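PDB 3QH6: CT296 from Chlamydia trachomatis, which is of unknown function but structurally resembles Fe(II) 2-oxoglutarate-dependent enzymes, so an iron-linked role is possible though unproven. Local coordinates for residues S30-L35 against Q69-R74; W57-H62 against R94-Q99; S112-L117 against D143-L148. All blocks are in the same frame, centred on the assembly; numbering follows the deposited sequence. Where two conformers were deposited one is given.

Contact 1: S30-L35 against Q69-R74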
loop_
_atom_site.group_PDB
_atom_site.type_symbol
_atom_site.label_atom_id
_atom_site.label_comp_id
_atom_site.label_asym_id
_atom_site.label_seq_id
_atom_site.Cartn_x
_atom_site.Cartn_y
_atom_site.Cartn_z
ATOM N N SER A 30 11.927 7.627 -3.485
ATOM C CA SER A 30 12.922 7.950 -2.460
ATOM C C SER A 30 12.380 7.766 -1.047
ATOM O O SER A 30 13.090 7.318 -0.153
ATOM C CB SER A 30 13.430 9.384 -2.638
ATOM O OG SER A 30 12.350 10.278 -2.854
ATOM N N ASP A 31 11.117 8.119 -0.844
ATOM C CA ASP A 31 10.450 7.833 0.420
ATOM C C ASP A 31 10.325 6.328 0.673
ATOM O O ASP A 31 10.463 5.887 1.811
ATOM C CB ASP A 31 9.059 8.468 0.459
ATOM C CG ASP A 31 9.122 9.985 0.552
ATOM O OD1 ASP A 31 10.182 10.514 0.977
ATOM O OD2 ASP A 31 8.114 10.642 0.205
ATOM N N CYS A 32 10.062 5.548 -0.367
ATOM C CA CYS A 32 9.989 4.088 -0.179
ATOM C C CYS A 32 11.324 3.453 0.215
ATOM O O CYS A 32 11.372 2.663 1.147
ATOM C CB CYS A 32 9.422 3.386 -1.407
ATOM S SG CYS A 32 7.746 3.868 -1.726
ATOM N N LYS A 33 12.402 3.782 -0.491
ATOM C CA LYS A 33 13.736 3.258 -0.151
ATOM C C LYS A 33 14.215 3.678 1.244
ATOM O O LYS A 33 14.872 2.899 1.941
ATOM C CB LYS A 33 14.777 3.738 -1.171
ATOM C CG LYS A 33 14.426 3.455 -2.619
ATOM C CD LYS A 33 14.363 1.964 -2.920
ATOM C CE LYS A 33 14.356 1.718 -4.421
ATOM N NZ LYS A 33 15.638 2.121 -5.044
ATOM N N GLN A 34 13.913 4.910 1.646
ATOM C CA GLN A 34 14.283 5.375 2.975
ATOM C C GLN A 34 13.582 4.528 4.037
ATOM O O GLN A 34 14.220 4.031 4.950
ATOM C CB GLN A 34 13.969 6.870 3.157
ATOM N N LEU A 35 12.271 4.346 3.901
ATOM C CA LEU A 35 11.511 3.453 4.789
ATOM C C LEU A 35 12.115 2.035 4.832
ATOM O O LEU A 35 12.353 1.487 5.900
ATOM C CB LEU A 35 10.042 3.371 4.319
ATOM C CG LEU A 35 9.080 2.563 5.198
ATOM C CD1 LEU A 35 9.057 3.125 6.610
ATOM C CD2 LEU A 35 7.674 2.526 4.648
ATOM N N GLN A 69 3.273 6.138 8.513
ATOM C CA GLN A 69 2.114 7.015 8.472
ATOM C C GLN A 69 2.445 8.219 7.629
ATOM O O GLN A 69 1.564 8.840 7.108
ATOM C CB GLN A 69 1.656 7.464 9.874
ATOM C CG GLN A 69 0.853 6.401 10.660
ATOM C CD GLN A 69 -0.636 6.318 10.261
ATOM O OE1 GLN A 69 -1.022 6.568 9.109
ATOM N NE2 GLN A 69 -1.470 5.928 11.219
ATOM N N MET A 70 3.712 8.604 7.556
ATOM C CA MET A 70 4.068 9.786 6.744
ATOM C C MET A 70 3.775 9.528 5.274
ATOM O O MET A 70 3.245 10.388 4.585
ATOM C CB MET A 70 5.518 10.176 6.940
ATOM C CG MET A 70 5.728 10.960 8.232
ATOM S SD MET A 70 7.475 11.143 8.548
ATOM C CE MET A 70 7.906 12.280 7.203
ATOM N N ILE A 71 4.093 8.327 4.809
ATOM C CA ILE A 71 3.758 7.961 3.429
ATOM C C ILE A 71 2.244 7.895 3.260
ATOM O O ILE A 71 1.699 8.382 2.280
ATOM C CB ILE A 71 4.404 6.644 3.028
ATOM C CG1 ILE A 71 5.907 6.861 2.820
ATOM C CG2 ILE A 71 3.748 6.107 1.731
ATOM C CD1 ILE A 71 6.632 5.685 2.205
ATOM N N VAL A 72 1.560 7.293 4.226
ATOM C CA VAL A 72 0.097 7.144 4.117
ATOM C C VAL A 72 -0.520 8.532 3.988
ATOM O O VAL A 72 -1.351 8.796 3.112
ATOM C CB VAL A 72 -0.482 6.436 5.375
ATOM C CG1 VAL A 72 -1.994 6.618 5.442
ATOM C CG2 VAL A 72 -0.084 4.984 5.386
ATOM N N LYS A 73 -0.084 9.439 4.852
ATOM C CA LYS A 73 -0.682 10.774 4.906
ATOM C C LYS A 73 -0.248 11.689 3.752
ATOM O O LYS A 73 -1.044 12.466 3.245
ATOM C CB LYS A 73 -0.290 11.455 6.216
ATOM C CG LYS A 73 -0.809 10.736 7.475
ATOM C CD LYS A 73 -2.317 10.825 7.555
ATOM C CE LYS A 73 -2.810 10.584 8.965
ATOM N NZ LYS A 73 -2.869 9.145 9.277
ATOM N N ARG A 74 1.017 11.641 3.382
ATOM C CA ARG A 74 1.512 12.584 2.384
ATOM C C ARG A 74 1.182 12.121 0.984
ATOM O O ARG A 74 1.162 12.929 0.056
ATOM C CB ARG A 74 3.018 12.798 2.517
ATOM C CG ARG A 74 3.434 13.390 3.878
ATOM C CD ARG A 74 4.949 13.439 4.011
ATOM N NE ARG A 74 5.526 14.385 3.049
ATOM C CZ ARG A 74 6.749 14.304 2.554
ATOM N NH1 ARG A 74 7.528 13.291 2.885
ATOM N NH2 ARG A 74 7.190 15.247 1.718
#
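This is a sparse, nearly antiparallel helix-helix contact between helix 29-42 and helix 66-75. Both helices lie beside the antiparallel sheet, and the two segments run at 163° to each other. The axes of the two segments come no closer than 11.0 Å, and the contact rests mainly on one side chain, Ile71. Its CG1 branch is anti to the carbonyl carbon, and chi2 of -171° extends the chain straight toward helix 29-42. The tip, CD1, settles against the turn Asp31-Leu35. Ile71 CD1 lies 3.9 Å from the backbone O of Asp31. Leu35 has CG anti to its backbone N and brings CD2 to 4.1 Å from Ile71 CD1, the two chains crossing obliquely. Cys32 SG adds a looser touch to the same methyl group. Cys32 and Leu35 also pack on Leu117, which lies in the loop after strand 111-116.

Further out, Asp31 and Arg74 form a long salt bridge, with Asp31 OD2 3.8 Å from Arg74 NH1. The two side chains cross at about a right angle. Asp31 OD2 stands clear of the guanidinium plane, so this is an attraction of charges and not a hydrogen bond. The chemistry is therefore divided: apolar packing around one buried isoleucine methyl group holds the inner side, and the outer ion pair probably contributes only diffuse charge attraction.

Contact 2: W57-H62 against R94-Q99; sequences WRENVH and RDLWVQ
The carboxylate of Asp95 is gripped by three donors from the turn at Val61-His62. Asp95 OD1 takes Val61 N on its syn lone pair at 2.8 Å. Asp95 OD2 takes His62 N, also syn, and is met from above the carboxylate plane by His62 ND1 at 2.8 Å. The ND1 bond lies in the ring plane of His62, and ring and carboxylate are turned 72° apart. Chi1 of 78° sets Asp95 CG between its backbone N and carbonyl carbon, and His62 CG takes the same crowded position. These bonds would favour an ionised carboxylate.

Asn60's backbone and side chain hold Asp95. Asn60 N donates to Asp95 O at 2.9 Å, and Asn60 OD1 accepts Asp95 N at 3.1 Å. Toward the other end, Trp97 N binds Arg58 O. Arg58 bends at chi3 so that NH1 reaches Trp97 O at 2.8 Å, in the guanidinium plane, while its CG lies 3.8 Å from Trp97 CE3.

The loop thus lines the outer side of strand 91-98, joined by a single bridge at Glu59-Leu96. The strand's other side pairs with strand 145-151. Val61 and Trp97 pack on Leu39 of helix 29-42, and Val61 and His62 on Val68 of helix 66-75.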
loop_
_atom_site.group_PDB
_atom_site.type_symbol
_atom_site.label_atom_id
_atom_site.label_comp_id
_atom_site.label_asym_id
_atom_site.label_seq_id
_atom_site.Cartn_x
_atom_site.Cartn_y
_atom_site.Cartn_z
ATOM N N TRP A 57 7.220 -9.131 14.635
ATOM C CA TRP A 57 8.391 -8.259 14.482
ATOM C C TRP A 57 8.321 -7.447 13.191
ATOM O O TRP A 57 8.738 -6.277 13.144
ATOM C CB TRP A 57 9.676 -9.087 14.497
ATOM N N ARG A 58 7.793 -8.079 12.143
ATOM C CA ARG A 58 7.500 -7.405 10.881
ATOM C C ARG A 58 6.046 -6.911 10.830
ATOM O O ARG A 58 5.616 -6.356 9.833
ATOM C CB ARG A 58 7.775 -8.353 9.700
ATOM C CG ARG A 58 9.263 -8.449 9.351
ATOM C CD ARG A 58 9.552 -9.218 8.073
ATOM N NE ARG A 58 9.297 -10.646 8.232
ATOM C CZ ARG A 58 8.283 -11.303 7.668
ATOM N NH1 ARG A 58 7.411 -10.674 6.885
ATOM N NH2 ARG A 58 8.145 -12.605 7.888
ATOM N N GLU A 59 5.297 -7.121 11.911
ATOM C CA GLU A 59 3.908 -6.666 12.009
ATOM C C GLU A 59 3.794 -5.273 12.647
ATOM O O GLU A 59 4.505 -4.951 13.593
ATOM C CB GLU A 59 3.099 -7.634 12.876
ATOM C CG GLU A 59 2.833 -8.966 12.256
ATOM C CD GLU A 59 2.108 -9.899 13.206
ATOM O OE1 GLU A 59 2.600 -10.052 14.347
ATOM O OE2 GLU A 59 1.055 -10.462 12.817
ATOM N N ASN A 60 2.882 -4.464 12.122
ATOM C CA ASN A 60 2.593 -3.138 12.656
ATOM C C ASN A 60 3.859 -2.318 12.818
ATOM O O ASN A 60 4.132 -1.750 13.881
ATOM C CB ASN A 60 1.802 -3.268 13.958
ATOM C CG ASN A 60 0.470 -3.980 13.740
ATOM O OD1 ASN A 60 -0.127 -3.880 12.660
ATOM N ND2 ASN A 60 0.013 -4.725 14.749
ATOM N N VAL A 61 4.643 -2.246 11.754
ATOM C CA VAL A 61 5.874 -1.448 11.818
ATOM C C VAL A 61 5.602 0.067 11.892
ATOM O O VAL A 61 6.495 0.829 12.244
ATOM C CB VAL A 61 6.833 -1.780 10.658
ATOM C CG1 VAL A 61 7.289 -3.239 10.778
ATOM C CG2 VAL A 61 6.177 -1.509 9.299
ATOM N N HIS A 62 4.373 0.506 11.609
ATOM C CA HIS A 62 4.052 1.916 11.808
ATOM C C HIS A 62 4.127 2.317 13.274
ATOM O O HIS A 62 4.276 3.503 13.579
ATOM C CB HIS A 62 2.694 2.317 11.258
ATOM C CG HIS A 62 1.532 1.780 12.030
ATOM N ND1 HIS A 62 1.089 0.476 11.899
ATOM C CD2 HIS A 62 0.707 2.368 12.925
ATOM C CE1 HIS A 62 0.046 0.289 12.686
ATOM N NE2 HIS A 62 -0.196 1.416 13.332
ATOM N N ARG A 94 -3.535 -1.655 10.603
ATOM C CA ARG A 94 -2.559 -2.743 10.713
ATOM C C ARG A 94 -1.609 -2.652 9.549
ATOM O O ARG A 94 -1.975 -2.114 8.503
ATOM C CB ARG A 94 -3.271 -4.112 10.646
ATOM C CG ARG A 94 -4.108 -4.427 11.891
ATOM C CD ARG A 94 -4.801 -5.812 11.751
ATOM N NE ARG A 94 -5.844 -5.799 10.733
ATOM C CZ ARG A 94 -7.054 -5.275 10.918
ATOM N NH1 ARG A 94 -7.349 -4.706 12.076
ATOM N NH2 ARG A 94 -7.968 -5.303 9.951
ATOM N N ASP A 95 -0.397 -3.182 9.695
ATOM C CA ASP A 95 0.472 -3.294 8.529
ATOM C C ASP A 95 1.404 -4.513 8.641
ATOM O O ASP A 95 1.487 -5.145 9.685
ATOM C CB ASP A 95 1.235 -1.986 8.318
ATOM C CG ASP A 95 2.384 -1.828 9.253
ATOM O OD1 ASP A 95 3.174 -2.788 9.385
ATOM O OD2 ASP A 95 2.489 -0.743 9.853
ATOM N N LEU A 96 2.071 -4.875 7.557
ATOM C CA LEU A 96 3.013 -5.991 7.622
ATOM C C LEU A 96 4.082 -5.740 6.586
ATOM O O LEU A 96 3.778 -5.490 5.421
ATOM C CB LEU A 96 2.307 -7.327 7.324
ATOM C CG LEU A 96 3.153 -8.612 7.352
ATOM C CD1 LEU A 96 3.623 -8.978 8.749
ATOM C CD2 LEU A 96 2.389 -9.794 6.758
ATOM N N TRP A 97 5.336 -5.820 6.988
ATOM C CA TRP A 97 6.425 -5.674 6.035
ATOM C C TRP A 97 6.757 -7.060 5.508
ATOM O O TRP A 97 7.108 -7.935 6.278
ATOM C CB TRP A 97 7.620 -5.092 6.773
ATOM C CG TRP A 97 8.826 -4.927 5.908
ATOM C CD1 TRP A 97 8.859 -4.532 4.617
ATOM C CD2 TRP A 97 10.185 -5.142 6.310
ATOM N NE1 TRP A 97 10.180 -4.481 4.173
ATOM C CE2 TRP A 97 11.002 -4.859 5.201
ATOM C CE3 TRP A 97 10.784 -5.556 7.506
ATOM C CZ2 TRP A 97 12.386 -4.979 5.248
ATOM C CZ3 TRP A 97 12.153 -5.679 7.550
ATOM C CH2 TRP A 97 12.944 -5.388 6.422
ATOM N N VAL A 98 6.628 -7.283 4.205
ATOM C CA VAL A 98 6.730 -8.653 3.676
ATOM C C VAL A 98 7.870 -8.763 2.657
ATOM O O VAL A 98 8.145 -7.817 1.907
ATOM C CB VAL A 98 5.415 -9.127 3.018
ATOM C CG1 VAL A 98 4.279 -9.218 4.049
ATOM C CG2 VAL A 98 5.025 -8.216 1.892
ATOM N N GLN A 99 8.536 -9.915 2.658
ATOM C CA GLN A 99 9.542 -10.249 1.651
ATOM C C GLN A 99 8.905 -10.992 0.443
ATOM O O GLN A 99 9.380 -10.885 -0.685
ATOM C CB GLN A 99 10.646 -11.106 2.296
ATOM C CG GLN A 99 11.401 -12.007 1.337
ATOM C CD GLN A 99 11.959 -11.259 0.142
ATOM O OE1 GLN A 99 12.561 -10.191 0.288
ATOM N NE2 GLN A 99 11.751 -11.809 -1.053
#

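Contact 3: S112-L117 against D143-L148; sequences SVLLCL and DTAIIL
Strands 112-116 and 145-148 run antiparallel, at 166° with axes 4.6 Å apart at their closest, in a regular ladder of hydrogen-bonded and non-hydrogen-bonded pairs. Val113 and Leu148 exchange two bonds, with Leu148 N 2.8 Å from Val113 O. Leu115 and Ile146 form the next hydrogen-bonded pair; the bond from Leu115 N to Ile146 O is almost straight, at 176°. Beyond the strand ends, Leu117 N reaches Thr144 O at 3.0 Å and carries the pairing one step further.

The side chains alternate between two faces. One face holds Val113, Leu115, Ile146 and Leu148. Here Leu115 CB lies 4.1 Å from Ile146 CG2. Ile146 CG2 also meets Leu117 CD2 at 4.0 Å, the two side chains crossing obliquely. Helix 29-42 lies against the Leu117 end of this face, and Ile71 of helix 66-75 touches Leu115.

The other face holds Leu114, Cys116, Ala145 and Ile147. Leu114 has CG anti to its backbone N and straddles the small Ala145 CB with both methyls, CD1 and CD2 each 3.8 Å away. In the conformer given, Ile147 has CG1 anti to the backbone N and chi2 of 85°, which brings CD1 to 3.8 Å from Ser112 CB.

The buried polar groups near both ends are satisfied. Thr144 OG1 is hydrogen-bonded to Glu36 OE1 and Trp97 NE1, and Ser112 OG to Arg149.

Strand 111-116 also pairs with 125-128, and 145-151 with 91-98. Strand 111-116 is thus the central strand of the five, with 145-151 next to it. The antiparallel sheet and the membership of the cupin clan are consistent with the scaffold of Fe(II) 2-oxoglutarate-dependent enzymes.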
loop_
_atom_site.group_PDB
_atom_site.type_symbol
_atom_site.label_atom_id
_atom_site.label_comp_id
_atom_site.label_asym_id
_atom_site.label_seq_id
_atom_site.Cartn_x
_atom_site.Cartn_y
_atom_site.Cartn_z
ATOM N N SER A 112 -7.137 -2.796 1.371
ATOM C CA SER A 112 -5.693 -2.864 1.623
ATOM C C SER A 112 -4.886 -2.120 0.546
ATOM O O SER A 112 -5.351 -1.927 -0.586
ATOM C CB SER A 112 -5.241 -4.329 1.719
ATOM O OG SER A 112 -5.900 -5.006 2.781
ATOM N N VAL A 113 -3.651 -1.742 0.873
ATOM C CA VAL A 113 -2.759 -1.240 -0.159
ATOM C C VAL A 113 -1.447 -1.960 -0.027
ATOM O O VAL A 113 -0.866 -2.004 1.055
ATOM C CB VAL A 113 -2.520 0.279 -0.027
ATOM C CG1 VAL A 113 -1.397 0.735 -1.013
ATOM C CG2 VAL A 113 -3.806 1.023 -0.286
ATOM N N LEU A 114 -0.985 -2.549 -1.117
ATOM C CA LEU A 114 0.333 -3.171 -1.126
ATOM C C LEU A 114 1.234 -2.145 -1.777
ATOM O O LEU A 114 1.005 -1.758 -2.902
ATOM C CB LEU A 114 0.297 -4.488 -1.934
ATOM C CG LEU A 114 1.587 -5.307 -2.116
ATOM C CD1 LEU A 114 2.669 -4.524 -2.858
ATOM C CD2 LEU A 114 2.102 -5.771 -0.797
ATOM N N LEU A 115 2.245 -1.680 -1.062
ATOM C CA LEU A 115 3.166 -0.705 -1.637
ATOM C C LEU A 115 4.537 -1.330 -1.775
ATOM O O LEU A 115 5.099 -1.796 -0.803
ATOM C CB LEU A 115 3.210 0.507 -0.724
ATOM C CG LEU A 115 4.059 1.702 -1.131
ATOM C CD1 LEU A 115 3.606 2.345 -2.449
ATOM C CD2 LEU A 115 3.946 2.680 -0.011
ATOM N N CYS A 116 5.070 -1.376 -2.984
ATOM C CA CYS A 116 6.389 -1.983 -3.177
ATOM C C CYS A 116 7.489 -0.966 -2.758
ATOM O O CYS A 116 7.408 0.222 -3.117
ATOM C CB CYS A 116 6.539 -2.457 -4.615
ATOM S SG CYS A 116 8.145 -3.205 -4.927
ATOM N N LEU A 117 8.474 -1.419 -1.968
ATOM C CA LEU A 117 9.446 -0.518 -1.323
ATOM C C LEU A 117 10.780 -0.453 -2.068
ATOM O O LEU A 117 11.527 0.511 -1.904
ATOM C CB LEU A 117 9.717 -0.922 0.147
ATOM C CG LEU A 117 8.549 -0.787 1.132
ATOM C CD1 LEU A 117 9.006 -1.102 2.548
ATOM C CD2 LEU A 117 7.929 0.613 1.073
ATOM N N ASP A 143 13.551 -7.993 -3.179
ATOM C CA ASP A 143 12.819 -6.759 -2.888
ATOM C C ASP A 143 11.780 -6.995 -1.816
ATOM O O ASP A 143 11.470 -8.133 -1.499
ATOM C CB ASP A 143 12.129 -6.231 -4.141
ATOM C CG ASP A 143 13.088 -6.031 -5.305
ATOM O OD1 ASP A 143 14.285 -5.780 -5.047
ATOM O OD2 ASP A 143 12.639 -6.128 -6.473
ATOM N N THR A 144 11.222 -5.923 -1.258
ATOM C CA THR A 144 10.194 -6.088 -0.245
ATOM C C THR A 144 9.017 -5.145 -0.481
ATOM O O THR A 144 9.038 -4.285 -1.357
ATOM C CB THR A 144 10.738 -5.840 1.194
ATOM O OG1 THR A 144 10.988 -4.438 1.385
ATOM C CG2 THR A 144 12.012 -6.639 1.456
ATOM N N ALA A 145 7.978 -5.319 0.316
ATOM C CA ALA A 145 6.791 -4.516 0.174
ATOM C C ALA A 145 6.164 -4.373 1.541
ATOM O O ALA A 145 6.529 -5.084 2.486
ATOM C CB ALA A 145 5.820 -5.178 -0.808
ATOM N N ILE A 146 5.230 -3.443 1.661
ATOM C CA ILE A 146 4.500 -3.305 2.916
ATOM C C ILE A 146 3.008 -3.330 2.603
ATOM O O ILE A 146 2.552 -2.693 1.654
ATOM C CB ILE A 146 4.926 -2.031 3.719
ATOM C CG1 ILE A 146 4.248 -1.999 5.100
ATOM C CG2 ILE A 146 4.655 -0.698 2.948
ATOM C CD1 ILE A 146 4.816 -0.892 5.974
ATOM N N ILE A 147 2.264 -4.165 3.331
ATOM C CA ILE A 147 0.833 -4.210 3.151
ATOM C C ILE A 147 0.216 -3.351 4.237
ATOM O O ILE A 147 0.585 -3.446 5.403
ATOM C CB ILE A 147 0.270 -5.663 3.192
ATOM C CG1 ILE A 147 -1.240 -5.625 2.980
ATOM C CG2 ILE A 147 0.633 -6.386 4.492
ATOM C CD1 ILE A 147 -1.624 -5.590 1.490
ATOM N N LEU A 148 -0.701 -2.491 3.825
ATOM C CA LEU A 148 -1.306 -1.500 4.706
ATOM C C LEU A 148 -2.779 -1.817 4.754
ATOM O O LEU A 148 -3.397 -1.932 3.709
ATOM C CB LEU A 148 -1.127 -0.104 4.087
ATOM C CG LEU A 148 0.340 0.306 3.876
ATOM C CD1 LEU A 148 0.414 1.550 2.993
ATOM C CD2 LEU A 148 1.006 0.535 5.222
#

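Contact 3 joins the central strand of the sheet to its neighbour, with its centre about 5 Å from that of the chain. Both others touch it. Contact 2 is centred about 9 Å away and shares the sheet, because strand 91-98 pairs with strand 145-151. Contact 1 is centred about 11 Å away and packs on the end of strand 111-116 and the loop after it. Contacts 1 and 2 do not touch; their nearest atoms are about 5 Å apart. Along the chain their segments alternate, and both contacts close before contact 3 opens. The two helices of contact 1 and the later strands are thus tied into one compact domain.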